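Local coordinates for protein aminotransferase class I and II (Streptococcus suis 89/1591, PDB 3OP7) that probably transfers amino groups between amino acids and 2-oxo acids, using covalently bound pyridoxal 5'-phosphate as its cofactor, at residues E36-L40 with E272-R276; F48-L52 with F258-V262. All coordinates share one frame; numbering follows the deposited sequence.

Interaction 1. Residues E36-L40 with E272-R276; sequences ELFAL and EILER. With EDO (1,2-ethanediol), chain I.
With CG trans to the backbone N (chi1 -163°) and the chain extended beyond it, Glu36 carries its carboxylate toward Arg276, whose own chain runs straight from CG to NE to meet it. In this conformer, one of two modelled for Glu36, the guanidinium grips the acid side-on, so the bridge may be made only part of the time. Arg276 NE gives the shorter bond, 2.9 Å to Glu36 OE2 with an N-H...O angle of 155°; the oxygen lies in the guanidinium plane, but is approached from above the carboxylate plane. NH2 of Arg276 adds a longer, more bent bond of 3.3 Å to OE1 of Glu36, on its syn side but tilted out of both planes. The carboxylate and guanidinium planes are steeply turned against each other, which explains the off-plane bonds. Arginine suits the site because its several N-H groups also let NH1 bond to Ser30 O, which should help fix the guanidinium's rotation.

Beneath the salt bridge the contact is aliphatic. Leu40 CD1 lies 3.8 Å from CB of Glu272 and 4.0 Å from CG1 of Ile273. Deeper in, Leu37 CD1 meets Ile273 CD1 at 4.0 Å, methyl to methyl.

The short segments' axes pass 11.0 Å apart at 109°, setting helix 34-41 across the beginning of the long helix 270-294. Helix 257-268 lies beneath both, receiving Leu37 on Leu265 and Ile273 on Ala266.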
# COMPACT_ATOMS: atom_id res chain seq x y z
N GLU A 36 11.52 -19.84 12.93
CA GLU A 36 11.23 -19.54 14.33
C GLU A 36 9.72 -19.51 14.58
O GLU A 36 9.25 -19.96 15.63
CB GLU A 36 11.89 -18.22 14.81
CG GLU A 36 11.93 -18.11 16.35
CD GLU A 36 12.50 -16.81 16.94
OE1 GLU A 36 13.05 -15.96 16.21
OE2 GLU A 36 12.36 -16.66 18.18
N LEU A 37 8.96 -18.96 13.63
CA LEU A 37 7.50 -18.97 13.77
C LEU A 37 6.92 -20.38 13.77
O LEU A 37 6.05 -20.69 14.60
CB LEU A 37 6.82 -18.15 12.69
CG LEU A 37 5.30 -18.05 12.74
CD1 LEU A 37 4.77 -17.46 14.08
CD2 LEU A 37 4.76 -17.25 11.49
N PHE A 38 7.43 -21.25 12.91
CA PHE A 38 6.99 -22.64 12.93
C PHE A 38 7.30 -23.27 14.28
O PHE A 38 6.47 -23.98 14.85
CB PHE A 38 7.67 -23.44 11.83
CG PHE A 38 7.24 -23.08 10.42
CD1 PHE A 38 5.94 -22.73 10.13
CD2 PHE A 38 8.14 -23.21 9.37
CE1 PHE A 38 5.56 -22.47 8.83
CE2 PHE A 38 7.75 -22.94 8.07
CZ PHE A 38 6.46 -22.57 7.80
N ALA A 39 8.50 -23.01 14.80
CA ALA A 39 8.94 -23.60 16.06
C ALA A 39 8.08 -23.16 17.24
O ALA A 39 7.64 -23.99 18.03
CB ALA A 39 10.43 -23.31 16.34
N LEU A 40 7.84 -21.86 17.37
CA LEU A 40 7.06 -21.41 18.52
C LEU A 40 5.57 -21.79 18.40
O LEU A 40 4.88 -21.94 19.41
CB LEU A 40 7.30 -19.92 18.80
CG LEU A 40 6.84 -18.91 17.79
CD1 LEU A 40 5.31 -18.80 17.93
CD2 LEU A 40 7.52 -17.52 17.98
N GLU A 272 1.98 -16.98 22.15
CA GLU A 272 3.36 -17.44 22.13
C GLU A 272 4.34 -16.37 21.64
O GLU A 272 5.47 -16.25 22.16
CB GLU A 272 3.51 -18.73 21.32
CG GLU A 272 2.75 -19.90 21.97
CD GLU A 272 1.44 -20.17 21.25
OE1 GLU A 272 0.54 -19.29 21.21
OE2 GLU A 272 1.33 -21.29 20.71
N ILE A 273 3.91 -15.57 20.66
CA ILE A 273 4.72 -14.46 20.20
C ILE A 273 4.84 -13.41 21.31
O ILE A 273 5.94 -12.89 21.59
CB ILE A 273 4.19 -13.90 18.86
CG1 ILE A 273 4.27 -14.98 17.77
CG2 ILE A 273 4.98 -12.65 18.44
CD1 ILE A 273 3.52 -14.54 16.54
N LEU A 274 3.74 -13.12 22.00
CA LEU A 274 3.78 -12.15 23.08
C LEU A 274 4.75 -12.58 24.17
O LEU A 274 5.47 -11.76 24.74
CB LEU A 274 2.39 -11.94 23.68
CG LEU A 274 1.39 -11.21 22.76
CD1 LEU A 274 0.03 -11.09 23.44
CD2 LEU A 274 1.85 -9.83 22.31
N GLU A 275 4.77 -13.87 24.46
CA GLU A 275 5.64 -14.38 25.52
C GLU A 275 7.11 -14.23 25.14
O GLU A 275 7.92 -13.79 25.96
CB GLU A 275 5.22 -15.79 25.87
CG GLU A 275 4.17 -15.80 27.00
CD GLU A 275 4.75 -15.33 28.34
OE1 GLU A 275 5.75 -15.93 28.82
OE2 GLU A 275 4.24 -14.34 28.91
N ARG A 276 7.44 -14.56 23.88
CA ARG A 276 8.78 -14.34 23.33
C ARG A 276 9.16 -12.86 23.46
O ARG A 276 10.24 -12.55 23.93
CB ARG A 276 8.83 -14.72 21.85
CG ARG A 276 10.16 -14.43 21.13
CD ARG A 276 9.93 -14.38 19.66
NE ARG A 276 11.13 -14.16 18.85
CZ ARG A 276 11.43 -13.02 18.22
NH1 ARG A 276 10.66 -11.95 18.34
NH2 ARG A 276 12.52 -12.96 17.46
C1 EDO I . 1.44 -10.43 27.37
O1 EDO I . 0.21 -9.95 27.90
C2 EDO I . 1.82 -11.73 28.06
O2 EDO I . 3.12 -12.15 27.65

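Interaction 2. Residues F48-L52 with F258-V262; sequences FYKKL and FDDLV
Asp260 OD1 is gripped by both Ser65 OG and Gln86 NE2, next in sequence to Leu261, which touches Phe48 across the contact. On the same helix, Val262 CG2 lies over a face of the Phe258 ring, so the two form a single apolar surface. Phe48 reaches it because its CG is trans to the backbone N (chi1 179°), which sends the ring across to the other helix. Its CE1 lies 4.1 Å from CE2 of Phe258, which approaches at the edge of the Phe48 ring, while its CZ touches Val262 CG2 at 3.9 Å.

Leu261 comes at Phe48 from the opposite direction. In the conformer described, one of two modelled, its CD1 approaches CZ of Phe48 to 3.6 Å, and its CD2 packs against the methylene CE of Lys51 at 3.7 Å. These contacts hold for this conformer alone and are less certain; in it the lysine would contribute its aliphatic chain at the exposed border. On the buried side, Leu52 places CD2 3.8 Å from Phe258 CD2, with both of its methyls at the ring edge. Large, flat phenylalanines and branched leucines suit this site, since they can bridge axes 11.6 Å apart.

The short segments run roughly antiparallel, at 146°. Leu34 of helix 34-41 packs on Val262. Phe258 stacks on Phe258 of the second subunit, as Tyr49 does on its counterpart there, so helices 45-53 and 257-268 form part of the dimer interface.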
# COMPACT_ATOMS: atom_id res chain seq x y z
N PHE A 48 2.67 -26.59 5.87
CA PHE A 48 2.48 -25.20 5.52
C PHE A 48 2.88 -25.00 4.07
O PHE A 48 2.15 -24.38 3.32
CB PHE A 48 3.27 -24.26 6.44
CG PHE A 48 3.12 -22.82 6.09
CD1 PHE A 48 3.95 -22.23 5.14
CD2 PHE A 48 2.23 -22.01 6.77
CE1 PHE A 48 3.84 -20.88 4.84
CE2 PHE A 48 2.11 -20.67 6.48
CZ PHE A 48 2.92 -20.10 5.49
N TYR A 49 4.01 -25.55 3.67
CA TYR A 49 4.49 -25.37 2.29
C TYR A 49 3.60 -26.08 1.27
O TYR A 49 3.44 -25.59 0.16
CB TYR A 49 5.92 -25.83 2.13
CG TYR A 49 6.90 -24.96 2.93
CD1 TYR A 49 6.87 -23.59 2.84
CD2 TYR A 49 7.86 -25.55 3.75
CE1 TYR A 49 7.77 -22.79 3.60
CE2 TYR A 49 8.74 -24.79 4.47
CZ TYR A 49 8.70 -23.44 4.41
OH TYR A 49 9.61 -22.73 5.13
N LYS A 50 3.07 -27.23 1.65
CA LYS A 50 2.16 -27.95 0.78
C LYS A 50 0.92 -27.10 0.50
O LYS A 50 0.51 -27.01 -0.64
CB LYS A 50 1.75 -29.31 1.39
CG LYS A 50 1.05 -30.22 0.37
CD LYS A 50 1.12 -31.72 0.79
CE LYS A 50 0.59 -32.69 -0.28
NZ LYS A 50 0.98 -34.12 0.01
N LYS A 51 0.35 -26.50 1.53
CA LYS A 51 -0.82 -25.66 1.36
C LYS A 51 -0.45 -24.45 0.49
O LYS A 51 -1.12 -24.15 -0.50
CB LYS A 51 -1.34 -25.20 2.70
CG LYS A 51 -2.58 -24.26 2.63
CD LYS A 51 -3.17 -24.22 4.00
CE LYS A 51 -4.22 -23.15 4.17
NZ LYS A 51 -4.53 -23.15 5.65
N LEU A 52 0.64 -23.78 0.85
CA LEU A 52 1.09 -22.60 0.11
C LEU A 52 1.32 -22.89 -1.35
O LEU A 52 0.87 -22.13 -2.20
CB LEU A 52 2.38 -22.06 0.71
CG LEU A 52 3.05 -20.95 -0.11
CD1 LEU A 52 2.18 -19.70 -0.11
CD2 LEU A 52 4.50 -20.67 0.43
N PHE A 258 0.49 -15.03 0.52
CA PHE A 258 1.40 -15.66 1.49
C PHE A 258 1.36 -14.84 2.74
O PHE A 258 1.37 -15.38 3.84
CB PHE A 258 2.82 -15.70 0.93
CG PHE A 258 3.89 -15.97 1.92
CD1 PHE A 258 4.46 -14.93 2.64
CD2 PHE A 258 4.35 -17.27 2.16
CE1 PHE A 258 5.48 -15.16 3.53
CE2 PHE A 258 5.40 -17.49 3.09
CZ PHE A 258 5.94 -16.43 3.74
N ASP A 259 1.29 -13.53 2.57
CA ASP A 259 1.33 -12.63 3.74
C ASP A 259 0.15 -12.90 4.71
O ASP A 259 0.29 -13.01 5.94
CB ASP A 259 1.38 -11.18 3.27
CG ASP A 259 2.59 -10.88 2.39
OD1 ASP A 259 3.65 -11.50 2.59
OD2 ASP A 259 2.43 -10.00 1.48
N ASP A 260 -1.06 -13.02 4.16
CA ASP A 260 -2.23 -13.40 4.91
C ASP A 260 -2.11 -14.81 5.54
O ASP A 260 -2.56 -15.04 6.65
CB ASP A 260 -3.49 -13.27 4.05
CG ASP A 260 -4.70 -13.94 4.69
OD1 ASP A 260 -5.43 -13.31 5.47
OD2 ASP A 260 -4.91 -15.13 4.37
N LEU A 261 -1.53 -15.77 4.81
CA LEU A 261 -1.33 -17.14 5.33
C LEU A 261 -0.45 -17.11 6.57
O LEU A 261 -0.77 -17.76 7.59
CB LEU A 261 -0.67 -18.02 4.27
CG LEU A 261 -1.26 -19.31 3.73
CD1 LEU A 261 -0.12 -20.30 3.56
CD2 LEU A 261 -2.45 -19.93 4.54
N VAL A 262 0.66 -16.38 6.51
CA VAL A 262 1.55 -16.24 7.67
C VAL A 262 0.81 -15.51 8.78
O VAL A 262 0.91 -15.91 9.95
CB VAL A 262 2.88 -15.51 7.34
CG1 VAL A 262 3.72 -15.28 8.61
CG2 VAL A 262 3.66 -16.31 6.26

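Four helices supply the two contacts, in two consecutive pairs: 34-41 and 45-53 near the N terminus, then 257-268 and 270-294 more than 200 residues later. Interaction 1 joins the outer members of this series and interaction 2 the inner ones, with centres about 17 Å apart. They touch directly: Phe38 meets Phe48 edge-to-face, and Leu37 CD2 lies 3.6 Å from Val262 CG1, making one continuous apolar layer. The chain between the pairs includes the strands of the mixed eight-stranded sheet and Lys222, which carries the cofactor. Together the contacts fasten the N-terminal helices to the later pair, from the long helix 270-294 to the subunit interface.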